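Local structure of Sqt1 (Chaetomium thermophilum, 4ZOY) at residues A[9-14]-A[46-51]; A[186-191]-A[230-235]. The protein probably acts as a dedicated chaperone in ribosome biogenesis, capturing a newly made ribosomal protein during its translation through a WD40-repeat β-propeller. All blocks are in the same frame, centred on the assembly; numbering follows the deposited sequence.

Interaction 1. Residues A[9-14]-A[46-51]; sequences AYFDGH and KGYVLD
F11 turns the edge of its ring to the face of Y48, and Y48 in turn presents its own edge to the face of H14, so the three rings form an aromatic cluster between two neighbouring blades of the β-propeller. The F11 ring is covered on both faces: the backbone N of G13 sits 3.5 Å above the plane on one side, and L50 CD2 makes a CH-pi contact on the opposite side, 3.9 Å from the F11 ring centroid. At its edge, F11 CE2 comes within 3.4 Å of Y48 CD2, and F11 CZ stands over the centre of the tyrosine ring. The two planes meet at 73°, a T-shaped pair. F11 CB points toward strand 45-51, and CG stands anti to the backbone N (chi1 172°). Y48 CD2 then lies 3.6 Å from H14 NE2, over the imidazole near its rim, with the planes at 88°. At the imidazole edge, in its plane, K46 O lies 3.5 Å from H14 CE1. Turning this ring is also limited by its polar end, since NE2 is hydrogen-bonded to T33 in strand 30-36.

No direct hydrogen bond joins the segments, although they run nearly antiparallel: strand 9-11 pairs with strand 478-482 in the last blade, closing the ring, and segment 46-51, on strand 45-51, belongs to the first. An alanine in place of Y48 would probably leave the edge of F11 and the face of H14 without their shared partner, and the bridging water without its phenolic mate. That water accepts from Y48 OH at 2.6 Å and donates to the carbonyl oxygen of G13, spanning the 3.9 Å between Y48 OH and G13 O.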
ATOM      1  N   ALA A   9      13.852 -18.381   1.990  1.00 17.16           N
ATOM      2  CA  ALA A   9      14.026 -18.085   3.404  1.00 17.59           C
ATOM      3  C   ALA A   9      12.667 -17.820   4.008  1.00 17.29           C
ATOM      4  O   ALA A   9      11.686 -17.582   3.302  1.00 16.33           O
ATOM      5  CB  ALA A   9      14.944 -16.880   3.626  1.00 20.25           C
ATOM      6  N   TYR A  10      12.604 -17.881   5.329  1.00 17.56           N
ATOM      7  CA  TYR A  10      11.355 -17.652   6.021  1.00 17.37           C
ATOM      8  C   TYR A  10      11.606 -17.092   7.399  1.00 20.12           C
ATOM      9  O   TYR A  10      12.720 -17.164   7.931  1.00 20.82           O
ATOM     10  CB  TYR A  10      10.541 -18.946   6.123  1.00 16.58           C
ATOM     11  CG  TYR A  10      11.121 -19.959   7.085  1.00 19.48           C
ATOM     12  CD1 TYR A  10      12.200 -20.745   6.724  1.00 19.67           C
ATOM     13  CD2 TYR A  10      10.574 -20.133   8.347  1.00 23.59           C
ATOM     14  CE1 TYR A  10      12.733 -21.678   7.607  1.00 21.91           C
ATOM     15  CE2 TYR A  10      11.094 -21.064   9.228  1.00 25.62           C
ATOM     16  CZ  TYR A  10      12.175 -21.830   8.850  1.00 26.94           C
ATOM     17  OH  TYR A  10      12.699 -22.755   9.732  1.00 21.20           O
ATOM     18  N   PHE A  11      10.561 -16.514   7.973  1.00 18.38           N
ATOM     19  CA  PHE A  11      10.597 -16.094   9.361  1.00 18.66           C
ATOM     20  C   PHE A  11       9.276 -16.467   9.998  1.00 22.04           C
ATOM     21  O   PHE A  11       8.216 -16.050   9.531  1.00 17.86           O
ATOM     22  CB  PHE A  11      10.856 -14.595   9.479  1.00 19.17           C
ATOM     23  CG  PHE A  11      10.707 -14.071  10.874  1.00 21.04           C
ATOM     24  CD1 PHE A  11      11.569 -14.486  11.879  1.00 22.74           C
ATOM     25  CD2 PHE A  11       9.712 -13.160  11.185  1.00 20.75           C
ATOM     26  CE1 PHE A  11      11.428 -14.004  13.171  1.00 26.68           C
ATOM     27  CE2 PHE A  11       9.569 -12.672  12.470  1.00 23.24           C
ATOM     28  CZ  PHE A  11      10.433 -13.092  13.466  1.00 24.03           C
ATOM     29  N   ASP A  12       9.326 -17.272  11.058  1.00 21.66           N
ATOM     30  CA  ASP A  12       8.104 -17.769  11.666  1.00 21.75           C
ATOM     31  C   ASP A  12       7.885 -17.238  13.084  1.00 18.11           C
ATOM     32  O   ASP A  12       7.056 -17.779  13.818  1.00 22.12           O
ATOM     33  CB  ASP A  12       8.110 -19.302  11.676  1.00 20.30           C
ATOM     34  CG  ASP A  12       9.168 -19.867  12.600  1.00 27.37           C
ATOM     35  OD1 ASP A  12      10.307 -19.356  12.586  1.00 26.13           O
ATOM     36  OD2 ASP A  12       8.851 -20.809  13.358  1.00 40.06           O
ATOM     37  N   GLY A  13       8.592 -16.171  13.452  1.00 19.31           N
ATOM     38  CA  GLY A  13       8.497 -15.614  14.795  1.00 21.46           C
ATOM     39  C   GLY A  13       7.148 -15.060  15.227  1.00 23.51           C
ATOM     40  O   GLY A  13       6.789 -15.129  16.400  1.00 22.11           O
ATOM     41  N   HIS A  14       6.393 -14.484  14.297  1.00 17.78           N
ATOM     42  CA  HIS A  14       5.062 -13.987  14.644  1.00 19.79           C
ATOM     43  C   HIS A  14       4.175 -15.127  15.128  1.00 18.00           C
ATOM     44  O   HIS A  14       4.197 -16.215  14.567  1.00 19.77           O
ATOM     45  CB  HIS A  14       4.405 -13.295  13.443  1.00 15.82           C
ATOM     46  CG  HIS A  14       5.085 -12.030  13.023  1.00 17.97           C
ATOM     47  ND1 HIS A  14       4.788 -10.806  13.586  1.00 17.56           N
ATOM     48  CD2 HIS A  14       6.033 -11.792  12.086  1.00 16.71           C
ATOM     49  CE1 HIS A  14       5.528  -9.871  13.019  1.00 16.74           C
ATOM     50  NE2 HIS A  14       6.290 -10.442  12.100  1.00 15.78           N
ATOM     51  N   LYS A  46       2.943  -7.336  17.724  1.00 17.75           N
ATOM     52  CA  LYS A  46       4.369  -7.568  17.715  1.00 17.52           C
ATOM     53  C   LYS A  46       4.919  -7.269  16.336  1.00 17.76           C
ATOM     54  O   LYS A  46       4.292  -7.596  15.318  1.00 18.29           O
ATOM     55  CB  LYS A  46       4.692  -9.013  18.101  1.00 20.12           C
ATOM     56  CG  LYS A  46       6.171  -9.350  18.153  1.00 25.14           C
ATOM     57  CD  LYS A  46       6.801  -8.841  19.434  1.00 26.65           C
ATOM     58  CE  LYS A  46       8.190  -9.418  19.632  1.00 32.12           C
ATOM     59  NZ  LYS A  46       8.770  -9.022  20.951  1.00 35.21           N
ATOM     60  N   GLY A  47       6.100  -6.672  16.310  1.00 18.40           N
ATOM     61  CA  GLY A  47       6.783  -6.433  15.062  1.00 18.84           C
ATOM     62  C   GLY A  47       8.223  -6.889  15.133  1.00 19.77           C
ATOM     63  O   GLY A  47       8.785  -7.070  16.219  1.00 20.35           O
ATOM     64  N   TYR A  48       8.824  -7.067  13.968  1.00 17.23           N
ATOM     65  CA  TYR A  48      10.218  -7.449  13.861  1.00 18.35           C
ATOM     66  C   TYR A  48      10.886  -6.699  12.727  1.00 21.92           C
ATOM     67  O   TYR A  48      10.227  -6.313  11.756  1.00 21.89           O
ATOM     68  CB  TYR A  48      10.355  -8.953  13.627  1.00 19.12           C
ATOM     69  CG  TYR A  48       9.921  -9.811  14.786  1.00 18.60           C
ATOM     70  CD1 TYR A  48      10.787 -10.058  15.847  1.00 22.03           C
ATOM     71  CD2 TYR A  48       8.656 -10.380  14.818  1.00 19.10           C
ATOM     72  CE1 TYR A  48      10.394 -10.851  16.916  1.00 22.39           C
ATOM     73  CE2 TYR A  48       8.251 -11.178  15.883  1.00 23.44           C
ATOM     74  CZ  TYR A  48       9.130 -11.406  16.925  1.00 22.63           C
ATOM     75  OH  TYR A  48       8.740 -12.196  17.984  1.00 24.28           O
ATOM     76  N   VAL A  49      12.191  -6.485  12.841  1.00 18.86           N
ATOM     77  CA  VAL A  49      12.962  -6.036  11.699  1.00 19.59           C
ATOM     78  C   VAL A  49      13.873  -7.171  11.270  1.00 24.04           C
ATOM     79  O   VAL A  49      14.538  -7.794  12.103  1.00 22.72           O
ATOM     80  CB  VAL A  49      13.791  -4.779  11.998  1.00 22.75           C
ATOM     81  CG1 VAL A  49      14.534  -4.339  10.740  1.00 24.61           C
ATOM     82  CG2 VAL A  49      12.886  -3.668  12.512  1.00 23.46           C
ATOM     83  N   LEU A  50      13.890  -7.443   9.972  1.00 21.30           N
ATOM     84  CA  LEU A  50      14.664  -8.540   9.416  1.00 18.71           C
ATOM     85  C   LEU A  50      15.720  -8.018   8.467  1.00 23.89           C
ATOM     86  O   LEU A  50      15.555  -6.947   7.879  1.00 23.00           O
ATOM     87  CB  LEU A  50      13.756  -9.518   8.677  1.00 19.22           C
ATOM     88  CG  LEU A  50      12.519 -10.003   9.426  1.00 18.63           C
ATOM     89  CD1 LEU A  50      11.597 -10.766   8.508  1.00 21.02           C
ATOM     90  CD2 LEU A  50      12.922 -10.884  10.602  1.00 21.36           C
ATOM     91  N   ASP A  51      16.805  -8.780   8.330  1.00 21.84           N
ATOM     92  CA  ASP A  51      17.828  -8.537   7.322  1.00 23.15           C
ATOM     93  C   ASP A  51      17.825  -9.709   6.348  1.00 28.03           C
ATOM     94  O   ASP A  51      18.347 -10.784   6.650  1.00 26.54           O
ATOM     95  CB  ASP A  51      19.208  -8.370   7.969  1.00 25.73           C
ATOM     96  CG  ASP A  51      20.271  -7.931   6.978  1.00 34.11           C
ATOM     97  OD1 ASP A  51      20.063  -8.087   5.758  1.00 29.81           O
ATOM     98  OD2 ASP A  51      21.324  -7.432   7.425  1.00 40.97           O
TER
HETATM   99  O   HOH W   1       6.350 -13.226  18.403  1.00 25.31           O

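Interaction 2. Residues A[186-191]-A[230-235]; sequences YFLHTG and TDNGQT
Y186 and Q234 are where the two backbones come nearest, their CA atoms 8.3 Å apart; the chain of Y186 is leaving strand 180-186, while that of Q234 has just come out of a type I turn from T230 to G233. The Q234 side chain, extended beyond CG, slides past the tyrosine in the opposite direction and sets its amide at the ring edge, with NE2 3.3 Å from Y186 CD1 and the planes 66° apart. Beside it L188 reaches toward T235 tip to tip, CD1 lying 3.5 Å from T235 CG2, and also brushes the amide of N232.

Polar groups meet across the contact through water. One water donates to Q234 OE1 and accepts from the backbone N of F187; another links Y186 OH with the Q234 carbonyl oxygen. The receiving loop is held from within: N232 OD1 accepts from Q234 N at 2.7 Å and from T235 N at 2.9 Å, both in its carbonyl plane, the first an Asx turn, the two together an Asx motif, while N232 ND2 and T235 OG1 each bond to S238. Y186 stacks on Y217 of the next blade. Such a meeting of one blade's outermost strand and its linker with the loop ahead of the next blade's outermost strand is a blade-to-blade junction of a WD40 β-propeller.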
ATOM      1  N   TYR A 186      -7.417  15.925   9.858  1.00 17.84           N
ATOM      2  CA  TYR A 186      -8.658  16.108   9.118  1.00 17.85           C
ATOM      3  C   TYR A 186      -9.752  15.191   9.623  1.00 18.31           C
ATOM      4  O   TYR A 186      -9.487  14.030   9.947  1.00 18.19           O
ATOM      5  CB  TYR A 186      -8.457  15.818   7.639  1.00 17.31           C
ATOM      6  CG  TYR A 186      -7.434  16.658   6.928  1.00 16.36           C
ATOM      7  CD1 TYR A 186      -7.675  18.001   6.652  1.00 17.20           C
ATOM      8  CD2 TYR A 186      -6.242  16.097   6.485  1.00 16.51           C
ATOM      9  CE1 TYR A 186      -6.739  18.766   5.976  1.00 19.16           C
ATOM     10  CE2 TYR A 186      -5.310  16.848   5.810  1.00 17.12           C
ATOM     11  CZ  TYR A 186      -5.566  18.183   5.550  1.00 17.20           C
ATOM     12  OH  TYR A 186      -4.629  18.917   4.860  1.00 18.08           O
ATOM     13  N   PHE A 187     -10.981  15.700   9.658  1.00 19.21           N
ATOM     14  CA  PHE A 187     -12.119  14.955  10.175  1.00 18.23           C
ATOM     15  C   PHE A 187     -13.305  15.054   9.233  1.00 22.16           C
ATOM     16  O   PHE A 187     -14.434  15.317   9.653  1.00 26.69           O
ATOM     17  CB  PHE A 187     -12.495  15.471  11.572  1.00 21.36           C
ATOM     18  CG  PHE A 187     -11.347  15.458  12.534  1.00 18.91           C
ATOM     19  CD1 PHE A 187     -11.022  14.303  13.225  1.00 25.05           C
ATOM     20  CD2 PHE A 187     -10.576  16.591  12.726  1.00 22.83           C
ATOM     21  CE1 PHE A 187      -9.951  14.280  14.097  1.00 25.88           C
ATOM     22  CE2 PHE A 187      -9.504  16.574  13.601  1.00 27.52           C
ATOM     23  CZ  PHE A 187      -9.192  15.416  14.283  1.00 25.26           C
ATOM     24  N   LEU A 188     -13.050  14.830   7.954  1.00 18.68           N
ATOM     25  CA  LEU A 188     -14.082  14.980   6.935  1.00 20.30           C
ATOM     26  C   LEU A 188     -14.841  13.681   6.664  1.00 21.17           C
ATOM     27  O   LEU A 188     -16.060  13.712   6.511  1.00 21.92           O
ATOM     28  CB  LEU A 188     -13.476  15.528   5.641  1.00 20.98           C
ATOM     29  CG  LEU A 188     -12.902  16.946   5.763  1.00 21.40           C
ATOM     30  CD1 LEU A 188     -12.415  17.458   4.424  1.00 23.85           C
ATOM     31  CD2 LEU A 188     -13.928  17.896   6.356  1.00 25.51           C
ATOM     32  N   HIS A 189     -14.142  12.545   6.586  1.00 18.66           N
ATOM     33  CA  HIS A 189     -14.839  11.259   6.476  1.00 18.49           C
ATOM     34  C   HIS A 189     -15.693  11.037   7.720  1.00 20.10           C
ATOM     35  O   HIS A 189     -15.294  11.439   8.809  1.00 21.31           O
ATOM     36  CB  HIS A 189     -13.871  10.083   6.340  1.00 17.13           C
ATOM     37  CG  HIS A 189     -12.992  10.121   5.126  1.00 17.61           C
ATOM     38  ND1 HIS A 189     -13.476  10.197   3.840  1.00 16.23           N
ATOM     39  CD2 HIS A 189     -11.648  10.018   5.016  1.00 15.38           C
ATOM     40  CE1 HIS A 189     -12.465  10.161   2.987  1.00 15.11           C
ATOM     41  NE2 HIS A 189     -11.344  10.051   3.678  1.00 16.06           N
ATOM     42  N   THR A 190     -16.838  10.377   7.560  1.00 19.93           N
ATOM     43  CA  THR A 190     -17.737  10.105   8.688  1.00 19.92           C
ATOM     44  C   THR A 190     -17.791   8.622   9.054  1.00 28.50           C
ATOM     45  O   THR A 190     -18.501   8.230   9.981  1.00 26.80           O
ATOM     46  CB  THR A 190     -19.184  10.590   8.407  1.00 23.37           C
ATOM     47  OG1 THR A 190     -19.825   9.717   7.468  1.00 24.25           O
ATOM     48  CG2 THR A 190     -19.186  12.005   7.866  1.00 25.39           C
ATOM     49  N   GLY A 191     -17.053   7.803   8.314  1.00 21.68           N
ATOM     50  CA  GLY A 191     -16.881   6.399   8.638  1.00 23.43           C
ATOM     51  C   GLY A 191     -15.408   6.063   8.487  1.00 21.85           C
ATOM     52  O   GLY A 191     -14.624   6.922   8.089  1.00 20.14           O
ATOM     53  N   THR A 230     -11.587  23.793  -2.241  1.00 22.97           N
ATOM     54  CA  THR A 230     -13.041  23.832  -2.158  1.00 24.04           C
ATOM     55  C   THR A 230     -13.496  24.733  -1.026  1.00 24.84           C
ATOM     56  O   THR A 230     -12.673  25.311  -0.311  1.00 25.85           O
ATOM     57  CB  THR A 230     -13.638  22.424  -1.932  1.00 23.16           C
ATOM     58  OG1 THR A 230     -13.339  21.986  -0.603  1.00 25.08           O
ATOM     59  CG2 THR A 230     -13.080  21.428  -2.939  1.00 24.76           C
ATOM     60  N   ASP A 231     -14.814  24.817  -0.853  1.00 28.59           N
ATOM     61  CA  ASP A 231     -15.422  25.646   0.183  1.00 32.56           C
ATOM     62  C   ASP A 231     -14.959  25.300   1.596  1.00 33.34           C
ATOM     63  O   ASP A 231     -14.999  26.151   2.481  1.00 34.69           O
ATOM     64  CB  ASP A 231     -16.953  25.540   0.122  1.00 34.51           C
ATOM     65  CG  ASP A 231     -17.534  26.141  -1.141  1.00 45.85           C
ATOM     66  OD1 ASP A 231     -17.120  27.259  -1.516  1.00 52.55           O
ATOM     67  OD2 ASP A 231     -18.410  25.496  -1.757  1.00 53.34           O
ATOM     68  N   ASN A 232     -14.527  24.060   1.826  1.00 29.10           N
ATOM     69  CA  ASN A 232     -14.141  23.672   3.180  1.00 27.09           C
ATOM     70  C   ASN A 232     -12.724  24.135   3.517  1.00 28.53           C
ATOM     71  O   ASN A 232     -12.271  24.019   4.655  1.00 29.36           O
ATOM     72  CB  ASN A 232     -14.298  22.156   3.391  1.00 29.38           C
ATOM     73  CG  ASN A 232     -13.390  21.314   2.494  1.00 24.21           C
ATOM     74  OD1 ASN A 232     -12.235  21.658   2.238  1.00 24.19           O
ATOM     75  ND2 ASN A 232     -13.919  20.189   2.028  1.00 23.40           N
ATOM     76  N   GLY A 233     -12.033  24.667   2.517  1.00 26.10           N
ATOM     77  CA  GLY A 233     -10.729  25.269   2.721  1.00 26.64           C
ATOM     78  C   GLY A 233      -9.603  24.260   2.841  1.00 29.72           C
ATOM     79  O   GLY A 233      -8.429  24.616   2.791  1.00 30.13           O
ATOM     80  N   GLN A 234      -9.960  22.990   2.978  1.00 26.91           N
ATOM     81  CA  GLN A 234      -8.964  21.963   3.257  1.00 23.05           C
ATOM     82  C   GLN A 234      -8.637  21.074   2.057  1.00 18.81           C
ATOM     83  O   GLN A 234      -7.516  20.579   1.936  1.00 19.57           O
ATOM     84  CB  GLN A 234      -9.420  21.070   4.414  1.00 25.52           C
ATOM     85  CG  GLN A 234      -9.501  21.767   5.760  1.00 40.58           C
ATOM     86  CD  GLN A 234      -9.866  20.819   6.887  1.00 38.96           C
ATOM     87  OE1 GLN A 234     -10.921  20.178   6.877  1.00 62.05           O
ATOM     88  NE2 GLN A 234      -8.981  20.728   7.872  1.00 62.51           N
ATOM     89  N   THR A 235      -9.611  20.855   1.182  1.00 19.99           N
ATOM     90  CA  THR A 235      -9.421  19.904   0.086  1.00 18.19           C
ATOM     91  C   THR A 235      -9.443  20.553  -1.284  1.00 19.99           C
ATOM     92  O   THR A 235     -10.005  21.633  -1.452  1.00 21.17           O
ATOM     93  CB  THR A 235     -10.510  18.817   0.080  1.00 17.01           C
ATOM     94  OG1 THR A 235     -11.766  19.407  -0.305  1.00 19.68           O
ATOM     95  CG2 THR A 235     -10.646  18.159   1.447  1.00 18.48           C
TER
HETATM   96  O   HOH W   2      -5.645  21.316   4.034  1.00 22.36           O
HETATM   97  O   HOH W   3     -11.380  18.551   9.028  1.00 25.40           O

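In the fold
Both interactions are seams between consecutive propeller blades, on opposite sides of the chain's centre, with nearest atoms about 25 Å apart, and they share no strand. In each, the first segment carries an outermost strand into the linker that opens the next blade, with H14 and H189 at comparable places. Both are partly buried and neither is fully core, interaction 1 somewhat more so. It meets a strand in the first blade, relying on rings and methyl groups with a single bridging water. Interaction 2 meets a loop and lies somewhat farther out, and there amide, hydroxyl and two waters take a larger part beside one methyl-to-methyl contact. Interaction 1 also lies where the chain's two ends close the ring.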